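Local coordinates for glycoside hydrolase family 5 (PDB 6LA0), which probably hydrolyses beta-glycosidic bonds of rutinosides and related glucosides, being a rutinosidase akin to secreted fungal exo-1,3-beta-glucanases, at residues 263-267 against 268-272; 205-209 against 210-214; 134-137 against 138-142. All coordinates share one frame; numbering follows the deposited sequence.

Contact 1 of 3, residues 263-267 against 268-272; sequences TYYFE and RNVTS. With NAG (2-acetamido-2-deoxy-beta-D-glucopyranose), chain G.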
loop_
_atom_site.group_PDB
_atom_site.type_symbol
_atom_site.label_atom_id
_atom_site.label_comp_id
_atom_site.label_asym_id
_atom_site.label_seq_id
_atom_site.Cartn_x
_atom_site.Cartn_y
_atom_site.Cartn_z
ATOM N N THR A 263 6.814 -6.745 -3.656
ATOM C CA THR A 263 7.590 -7.496 -4.643
ATOM C C THR A 263 7.166 -7.078 -6.039
ATOM O O THR A 263 6.020 -7.318 -6.427
ATOM C CB THR A 263 7.397 -9.004 -4.466
ATOM O OG1 THR A 263 7.669 -9.368 -3.103
ATOM C CG2 THR A 263 8.327 -9.775 -5.415
ATOM N N TYR A 264 8.097 -6.479 -6.790
ATOM C CA TYR A 264 7.862 -6.033 -8.156
ATOM C C TYR A 264 8.941 -6.566 -9.097
ATOM O O TYR A 264 10.031 -6.970 -8.672
ATOM C CB TYR A 264 7.825 -4.511 -8.238
ATOM C CG TYR A 264 6.602 -3.877 -7.613
ATOM C CD1 TYR A 264 5.349 -4.006 -8.215
ATOM C CD2 TYR A 264 6.698 -3.114 -6.451
ATOM C CE1 TYR A 264 4.216 -3.398 -7.665
ATOM C CE2 TYR A 264 5.569 -2.504 -5.883
ATOM C CZ TYR A 264 4.333 -2.650 -6.489
ATOM O OH TYR A 264 3.212 -2.037 -5.956
ATOM N N TYR A 265 8.632 -6.522 -10.405
ATOM C CA TYR A 265 9.484 -7.116 -11.430
ATOM C C TYR A 265 9.728 -6.224 -12.645
ATOM O O TYR A 265 10.408 -6.664 -13.587
ATOM C CB TYR A 265 8.881 -8.451 -11.897
ATOM C CG TYR A 265 8.703 -9.439 -10.770
ATOM C CD1 TYR A 265 9.730 -10.308 -10.428
ATOM C CD2 TYR A 265 7.519 -9.500 -10.043
ATOM C CE1 TYR A 265 9.594 -11.205 -9.382
ATOM C CE2 TYR A 265 7.369 -10.403 -8.987
ATOM C CZ TYR A 265 8.415 -11.254 -8.667
ATOM O OH TYR A 265 8.303 -12.162 -7.633
ATOM N N PHE A 266 9.203 -4.994 -12.660
ATOM C CA PHE A 266 9.303 -4.173 -13.866
ATOM C C PHE A 266 10.699 -3.589 -14.089
ATOM O O PHE A 266 10.967 -3.083 -15.186
ATOM C CB PHE A 266 8.252 -3.052 -13.836
ATOM C CG PHE A 266 8.325 -2.176 -12.613
ATOM C CD1 PHE A 266 9.089 -1.016 -12.618
ATOM C CD2 PHE A 266 7.621 -2.510 -11.465
ATOM C CE1 PHE A 266 9.150 -0.193 -11.487
ATOM C CE2 PHE A 266 7.681 -1.689 -10.316
ATOM C CZ PHE A 266 8.450 -0.531 -10.335
ATOM N N GLU A 267 11.601 -3.648 -13.108
ATOM C CA GLU A 267 12.991 -3.265 -13.348
ATOM C C GLU A 267 13.965 -4.419 -13.109
ATOM O O GLU A 267 15.170 -4.191 -12.947
ATOM C CB GLU A 267 13.379 -2.049 -12.504
ATOM C CG GLU A 267 12.639 -1.918 -11.183
ATOM C CD GLU A 267 12.799 -0.541 -10.557
ATOM O OE1 GLU A 267 12.462 -0.376 -9.358
ATOM O OE2 GLU A 267 13.252 0.381 -11.273
ATOM N N ARG A 268 13.485 -5.660 -13.108
ATOM C CA ARG A 268 14.347 -6.825 -12.981
ATOM C C ARG A 268 14.411 -7.614 -14.282
ATOM O O ARG A 268 13.417 -7.708 -15.017
ATOM C CB ARG A 268 13.868 -7.723 -11.845
ATOM C CG ARG A 268 14.274 -7.183 -10.484
ATOM C CD ARG A 268 13.335 -7.665 -9.398
ATOM N NE ARG A 268 13.530 -9.078 -9.108
ATOM C CZ ARG A 268 12.730 -9.792 -8.325
ATOM N NH1 ARG A 268 11.671 -9.228 -7.741
ATOM N NH2 ARG A 268 12.996 -11.069 -8.127
ATOM N N ASN A 269 15.580 -8.199 -14.553
ATOM C CA ASN A 269 15.809 -8.959 -15.778
ATOM C C ASN A 269 15.060 -10.285 -15.740
ATOM O O ASN A 269 15.617 -11.323 -15.370
ATOM C CB ASN A 269 17.306 -9.192 -16.000
ATOM C CG ASN A 269 17.623 -9.712 -17.401
ATOM O OD1 ASN A 269 16.736 -10.182 -18.122
ATOM N ND2 ASN A 269 18.896 -9.631 -17.791
ATOM N N VAL A 270 13.804 -10.246 -16.173
ATOM C CA VAL A 270 12.894 -11.382 -16.153
ATOM C C VAL A 270 11.876 -11.140 -17.261
ATOM O O VAL A 270 11.653 -9.998 -17.672
ATOM C CB VAL A 270 12.242 -11.541 -14.749
ATOM C CG1 VAL A 270 11.421 -10.305 -14.373
ATOM C CG2 VAL A 270 11.405 -12.815 -14.644
ATOM N N THR A 271 11.284 -12.217 -17.771
ATOM C CA THR A 271 10.304 -12.155 -18.848
ATOM C C THR A 271 8.987 -12.740 -18.369
ATOM O O THR A 271 8.926 -13.432 -17.348
ATOM C CB THR A 271 10.769 -12.925 -20.096
ATOM O OG1 THR A 271 10.914 -14.314 -19.774
ATOM C CG2 THR A 271 12.100 -12.391 -20.594
ATOM N N SER A 272 7.917 -12.465 -19.115
ATOM C CA SER A 272 6.634 -13.081 -18.785
ATOM C C SER A 272 6.750 -14.611 -18.765
ATOM O O SER A 272 6.165 -15.285 -17.902
ATOM C CB SER A 272 5.569 -12.616 -19.786
ATOM O OG SER A 272 5.228 -11.256 -19.534
HETATM C C1 NAG G . 19.308 -10.120 -19.088
HETATM C C2 NAG G . 20.621 -9.506 -19.592
HETATM C C3 NAG G . 21.015 -10.126 -20.932
HETATM C C4 NAG G . 21.056 -11.645 -20.828
HETATM C C5 NAG G . 19.732 -12.173 -20.289
HETATM C C6 NAG G . 19.751 -13.662 -20.040
HETATM C C7 NAG G . 21.505 -7.227 -19.369
HETATM C C8 NAG G . 21.232 -5.764 -19.562
HETATM N N2 NAG G . 20.515 -8.060 -19.710
HETATM O O3 NAG G . 22.287 -9.628 -21.335
HETATM O O4 NAG G . 21.301 -12.230 -22.104
HETATM O O5 NAG G . 19.436 -11.554 -19.029
HETATM O O6 NAG G . 19.159 -13.977 -18.787
HETATM O O7 NAG G . 22.570 -7.635 -18.927
#
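Tyr265 and Arg268 are the two ends of a type I beta turn where the chain leaves strand 257-265: Arg268 N donates to Tyr265 O over 3.3 Å. Beyond the turn, Asn269 is the centre of an inverse gamma turn, and the chain runs on without regular structure through Val270 to Ser272. Arg268 folds back over the strand end. A bend at its third torsion (chi3 72°) returns the guanidinium past the turn, and NH1 donates to Tyr264 O at 2.9 Å. That bond is bent, with an angle of 142° at the hydrogen, and the oxygen lies somewhat out of the guanidinium plane. The CD1-CE1 side of the Tyr265 ring lies against one face of the Arg268 guanidinium, with CD1 3.5 Å above its plane and offset toward the rim; Arg268 NH1 is 3.3 Å and Arg268 CZ 3.6 Å from Tyr265 CE1. The two planes are inclined by 30°, and the side chains approach obliquely. NH2 forms a salt bridge with Asp282 of helix 275-285, which also receives the hydroxyl of Tyr265; this shared carboxylate fixes the far ends of both side chains and probably offsets the arginine charge. Nearer the backbone, Val270 CG1 packs 4.0 Å from Tyr265 CB. Asn269 turns away from the strand and carries a glycan, its ND2 covalently bound to C1 of the N-acetylglucosamine at 1.4 Å. On the strand itself, the Tyr264 hydroxyl is hydrogen-bonded to Glu298 of strand 294-303. The whole is a beta-alpha loop of the TIM barrel of glycoside hydrolase family 5: a tight turn closes the C-terminal end of a barrel strand, and an arginine ties it to the helix that follows.

Contact 2 of 3, residues 205-209 against 210-214; sequences AALSD and RGATW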
loop_
_atom_site.group_PDB
_atom_site.type_symbol
_atom_site.label_atom_id
_atom_site.label_comp_id
_atom_site.label_asym_id
_atom_site.label_seq_id
_atom_site.Cartn_x
_atom_site.Cartn_y
_atom_site.Cartn_z
ATOM N N ALA A 205 19.665 -2.037 0.573
ATOM C CA ALA A 205 20.565 -0.896 0.738
ATOM C C ALA A 205 19.851 0.449 0.632
ATOM O O ALA A 205 20.481 1.488 0.858
ATOM C CB ALA A 205 21.689 -0.956 -0.297
ATOM N N ALA A 206 18.561 0.457 0.305
ATOM C CA ALA A 206 17.835 1.713 0.212
ATOM C C ALA A 206 17.650 2.396 1.562
ATOM O O ALA A 206 17.279 3.573 1.584
ATOM C CB ALA A 206 16.475 1.482 -0.447
ATOM N N LEU A 207 17.893 1.693 2.673
ATOM C CA LEU A 207 17.770 2.250 4.015
ATOM C C LEU A 207 19.055 1.970 4.775
ATOM O O LEU A 207 19.423 0.805 4.955
ATOM C CB LEU A 207 16.572 1.651 4.769
ATOM C CG LEU A 207 16.216 2.203 6.161
ATOM C CD1 LEU A 207 15.745 3.660 6.134
ATOM C CD2 LEU A 207 15.174 1.315 6.845
ATOM N N SER A 208 19.724 3.033 5.224
ATOM C CA SER A 208 20.929 2.920 6.031
ATOM C C SER A 208 20.591 2.443 7.443
ATOM O O SER A 208 19.441 2.501 7.884
ATOM C CB SER A 208 21.649 4.266 6.110
ATOM O OG SER A 208 20.960 5.161 6.980
ATOM N N ASP A 209 21.618 1.961 8.158
ATOM C CA ASP A 209 21.396 1.581 9.552
ATOM C C ASP A 209 21.045 2.790 10.412
ATOM O O ASP A 209 20.254 2.671 11.353
ATOM C CB ASP A 209 22.622 0.871 10.122
ATOM C CG ASP A 209 22.927 -0.417 9.404
ATOM O OD1 ASP A 209 21.994 -1.228 9.174
ATOM O OD2 ASP A 209 24.109 -0.610 9.056
ATOM N N ARG A 210 21.618 3.951 10.108
ATOM C CA ARG A 210 21.252 5.169 10.821
ATOM C C ARG A 210 19.767 5.484 10.650
ATOM O O ARG A 210 19.063 5.773 11.626
ATOM C CB ARG A 210 22.104 6.332 10.319
ATOM C CG ARG A 210 21.820 7.621 11.032
ATOM C CD ARG A 210 22.965 8.600 10.895
ATOM N NE ARG A 210 22.633 9.853 11.561
ATOM C CZ ARG A 210 22.211 10.944 10.930
ATOM N NH1 ARG A 210 22.079 10.940 9.600
ATOM N NH2 ARG A 210 21.930 12.039 11.627
ATOM N N GLY A 211 19.279 5.442 9.406
ATOM C CA GLY A 211 17.862 5.659 9.157
ATOM C C GLY A 211 16.983 4.582 9.763
ATOM O O GLY A 211 15.855 4.856 10.170
ATOM N N ALA A 212 17.494 3.352 9.856
ATOM C CA ALA A 212 16.718 2.264 10.449
ATOM C C ALA A 212 16.505 2.454 11.950
ATOM O O ALA A 212 15.500 1.983 12.492
ATOM C CB ALA A 212 17.402 0.921 10.177
ATOM N N THR A 213 17.422 3.121 12.651
ATOM C CA THR A 213 17.190 3.341 14.079
ATOM C C THR A 213 16.009 4.282 14.293
ATOM O O THR A 213 15.195 4.078 15.204
ATOM C CB THR A 213 18.451 3.884 14.748
ATOM O OG1 THR A 213 18.760 5.181 14.224
ATOM C CG2 THR A 213 19.627 2.952 14.488
ATOM N N TRP A 214 15.867 5.289 13.433
ATOM C CA TRP A 214 14.715 6.180 13.547
ATOM C C TRP A 214 13.424 5.446 13.201
ATOM O O TRP A 214 12.405 5.627 13.876
ATOM C CB TRP A 214 14.900 7.413 12.654
ATOM C CG TRP A 214 13.968 8.549 13.028
ATOM C CD1 TRP A 214 12.841 8.945 12.356
ATOM C CD2 TRP A 214 14.079 9.415 14.172
ATOM N NE1 TRP A 214 12.247 9.999 13.015
ATOM C CE2 TRP A 214 12.989 10.311 14.127
ATOM C CE3 TRP A 214 15.001 9.525 15.220
ATOM C CZ2 TRP A 214 12.792 11.309 15.097
ATOM C CZ3 TRP A 214 14.797 10.514 16.195
ATOM C CH2 TRP A 214 13.699 11.390 16.121
#
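Leu207 leans onto the first turn of helix 209-229, meeting Gly211 and Ala212. With CG anti to the backbone N (chi1 -175°), the branch beyond CB is carried forward to the helix. CG comes 4.1 Å from Ala212 N, CD1 lies 3.9 Å from Gly211 C, and CD2 touches the methyl CB of Ala212 at 4.0 Å. Leu207 thus packs against the backbone and the Ala212 methyl of the first helical turn. Ser208, the next residue, is its N-cap. Its OG accepts from Gly211 N at 3.0 Å with an almost linear 170°, and is also hydrogen-bonded to Asp194, whose charge may suit the positive end of the helix dipole. Ser208 O then takes the Ala212 N-H, opening the regular helical bonding. One turn in, the hydroxyl of Thr213 folds back and donates from OG1 to Arg210 O at 2.7 Å. Around this start, Asp209 OD1 bonds Tyr246 OH, and Arg210 makes a cation-pi contact with Tyr156. Leu207 and Ala212 both rest on Trp247, so the loop after strand 184-187 and the beginning of helix 209-229 are packed against helix 244-248.

Contact 3 of 3, residues 134-137 against 138-142; sequences HSLP and GGTNG. With NAG (2-acetamido-2-deoxy-beta-D-glucopyranose), chain D.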
loop_
_atom_site.group_PDB
_atom_site.type_symbol
_atom_site.label_atom_id
_atom_site.label_comp_id
_atom_site.label_asym_id
_atom_site.label_seq_id
_atom_site.Cartn_x
_atom_site.Cartn_y
_atom_site.Cartn_z
ATOM N N HIS A 134 0.430 6.210 3.992
ATOM C CA HIS A 134 1.436 6.125 2.948
ATOM C C HIS A 134 2.541 7.157 3.152
ATOM O O HIS A 134 3.720 6.857 2.934
ATOM C CB HIS A 134 0.746 6.337 1.588
ATOM C CG HIS A 134 1.213 5.434 0.482
ATOM N ND1 HIS A 134 1.224 4.057 0.585
ATOM C CD2 HIS A 134 1.650 5.721 -0.769
ATOM C CE1 HIS A 134 1.658 3.538 -0.551
ATOM N NE2 HIS A 134 1.936 4.527 -1.384
ATOM N N SER A 135 2.170 8.381 3.541
ATOM C CA SER A 135 3.075 9.503 3.747
ATOM C C SER A 135 3.094 9.932 5.213
ATOM O O SER A 135 2.145 9.691 5.966
ATOM C CB SER A 135 2.674 10.696 2.846
ATOM O OG SER A 135 1.269 10.804 2.761
ATOM N N LEU A 136 4.211 10.519 5.631
ATOM C CA LEU A 136 4.356 11.050 6.979
ATOM C C LEU A 136 4.962 12.444 6.900
ATOM O O LEU A 136 5.669 12.769 5.933
ATOM C CB LEU A 136 5.234 10.141 7.871
ATOM C CG LEU A 136 4.606 8.805 8.291
ATOM C CD1 LEU A 136 5.614 7.978 9.072
ATOM C CD2 LEU A 136 3.327 8.984 9.103
ATOM N N PRO A 137 4.676 13.295 7.887
ATOM C CA PRO A 137 5.166 14.685 7.863
ATOM C C PRO A 137 6.672 14.783 7.663
ATOM O O PRO A 137 7.453 14.124 8.344
ATOM C CB PRO A 137 4.756 15.220 9.238
ATOM C CG PRO A 137 3.542 14.414 9.618
ATOM C CD PRO A 137 3.768 13.035 9.023
ATOM N N GLY A 138 7.083 15.629 6.720
ATOM C CA GLY A 138 8.480 15.813 6.409
ATOM C C GLY A 138 8.986 14.957 5.259
ATOM O O GLY A 138 9.945 15.353 4.584
ATOM N N GLY A 139 8.358 13.807 5.010
ATOM C CA GLY A 139 8.728 12.947 3.888
ATOM C C GLY A 139 9.656 11.804 4.269
ATOM O O GLY A 139 10.725 12.038 4.835
ATOM N N THR A 140 9.274 10.567 3.930
ATOM C CA THR A 140 9.975 9.363 4.376
ATOM C C THR A 140 10.841 8.703 3.305
ATOM O O THR A 140 11.574 7.752 3.623
ATOM C CB THR A 140 8.961 8.333 4.895
ATOM O OG1 THR A 140 8.028 8.026 3.851
ATOM C CG2 THR A 140 8.203 8.860 6.111
ATOM N N ASN A 141 10.791 9.163 2.045
ATOM C CA ASN A 141 11.547 8.456 1.014
ATOM C C ASN A 141 11.935 9.307 -0.192
ATOM O O ASN A 141 12.392 8.738 -1.190
ATOM C CB ASN A 141 10.765 7.221 0.505
ATOM C CG ASN A 141 9.323 7.540 0.120
ATOM O OD1 ASN A 141 9.020 8.613 -0.422
ATOM N ND2 ASN A 141 8.423 6.602 0.405
ATOM N N GLY A 142 11.784 10.627 -0.152
ATOM C CA GLY A 142 12.110 11.446 -1.301
ATOM C C GLY A 142 11.152 11.339 -2.468
ATOM O O GLY A 142 11.379 11.996 -3.491
HETATM C C1 NAG D . 10.610 18.792 10.429
HETATM C C2 NAG D . 11.124 19.517 9.169
HETATM C C3 NAG D . 10.169 20.644 8.753
HETATM C C4 NAG D . 8.734 20.139 8.675
HETATM C C5 NAG D . 8.358 19.498 10.001
HETATM C C6 NAG D . 6.950 18.953 10.021
HETATM C C7 NAG D . 13.533 19.635 8.713
HETATM C C8 NAG D . 14.830 20.295 9.079
HETATM N N2 NAG D . 12.459 20.043 9.394
HETATM O O3 NAG D . 10.568 21.160 7.488
HETATM O O4 NAG D . 7.840 21.213 8.401
HETATM O O5 NAG D . 9.242 18.395 10.240
HETATM O O6 NAG D . 6.586 18.477 8.734
HETATM O O7 NAG D . 13.461 18.772 7.840
HETATM O O HOH W 1 5.474 5.936 0.974
HETATM O O HOH W 2 5.913 6.572 4.564
#
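Leu136 and Thr140 touch across a type II beta turn that runs from Leu136 to Gly139. Thr140 CG2 lies 3.7 Å from Leu136 CB and 4.0 Å from its CD1, and the methyl meets the leucine branch at a slant. The threonine torsion explains this: at chi1 58° OG1 stands between the backbone N and the carbonyl carbon, while CG2 is swung anti to the carbonyl and reaches Leu136. With CG anti to its own carbonyl carbon (chi1 -71°), Leu136 brings CD1 to that methyl. Thr140 OG1 donates to a water over 2.7 Å; that water in turn donates to His134 O. A second water also donates to His134 O, at 2.8 Å, and is held only weakly by Asn141 ND2, whose protein partner is Glu191 O. The imidazole of His134 is positioned through ND1 by Asp132. Closing the turn, Gly139 N donates to Leu136 O at 3.0 Å; Pro137 and Gly138 occupy the corner, the latter with positive phi, and its N-H bonds Glu147. The glycan of Asn157 passes close by, with O6 of its N-acetylglucosamine 3.5 Å from Gly138 N and 3.8 Å from Pro137 CB. Proline followed by glycine at the corner is a classic type II turn, here within the long loop that follows strand 128-133 of the TIM barrel.

From the N terminus the order is contact 3, contact 2, contact 1, in series; none encloses or crosses another. Each is a local turn or cap rather than the closure of a long loop. Contact 3 shapes the loop after strand 128-133, ahead of helix 158-176. Contact 2 ends the loop after strand 184-187 and starts helix 209-229, and contact 1 lies between strand 257-265 and helix 275-285. All three are thus in beta-to-alpha connections of the barrel. Contacts 2 and 3 are neighbours, with centres 14 Å apart, and Tyr155 meets both; contact 1 stands apart, its centre about 25 Å from that of contact 2.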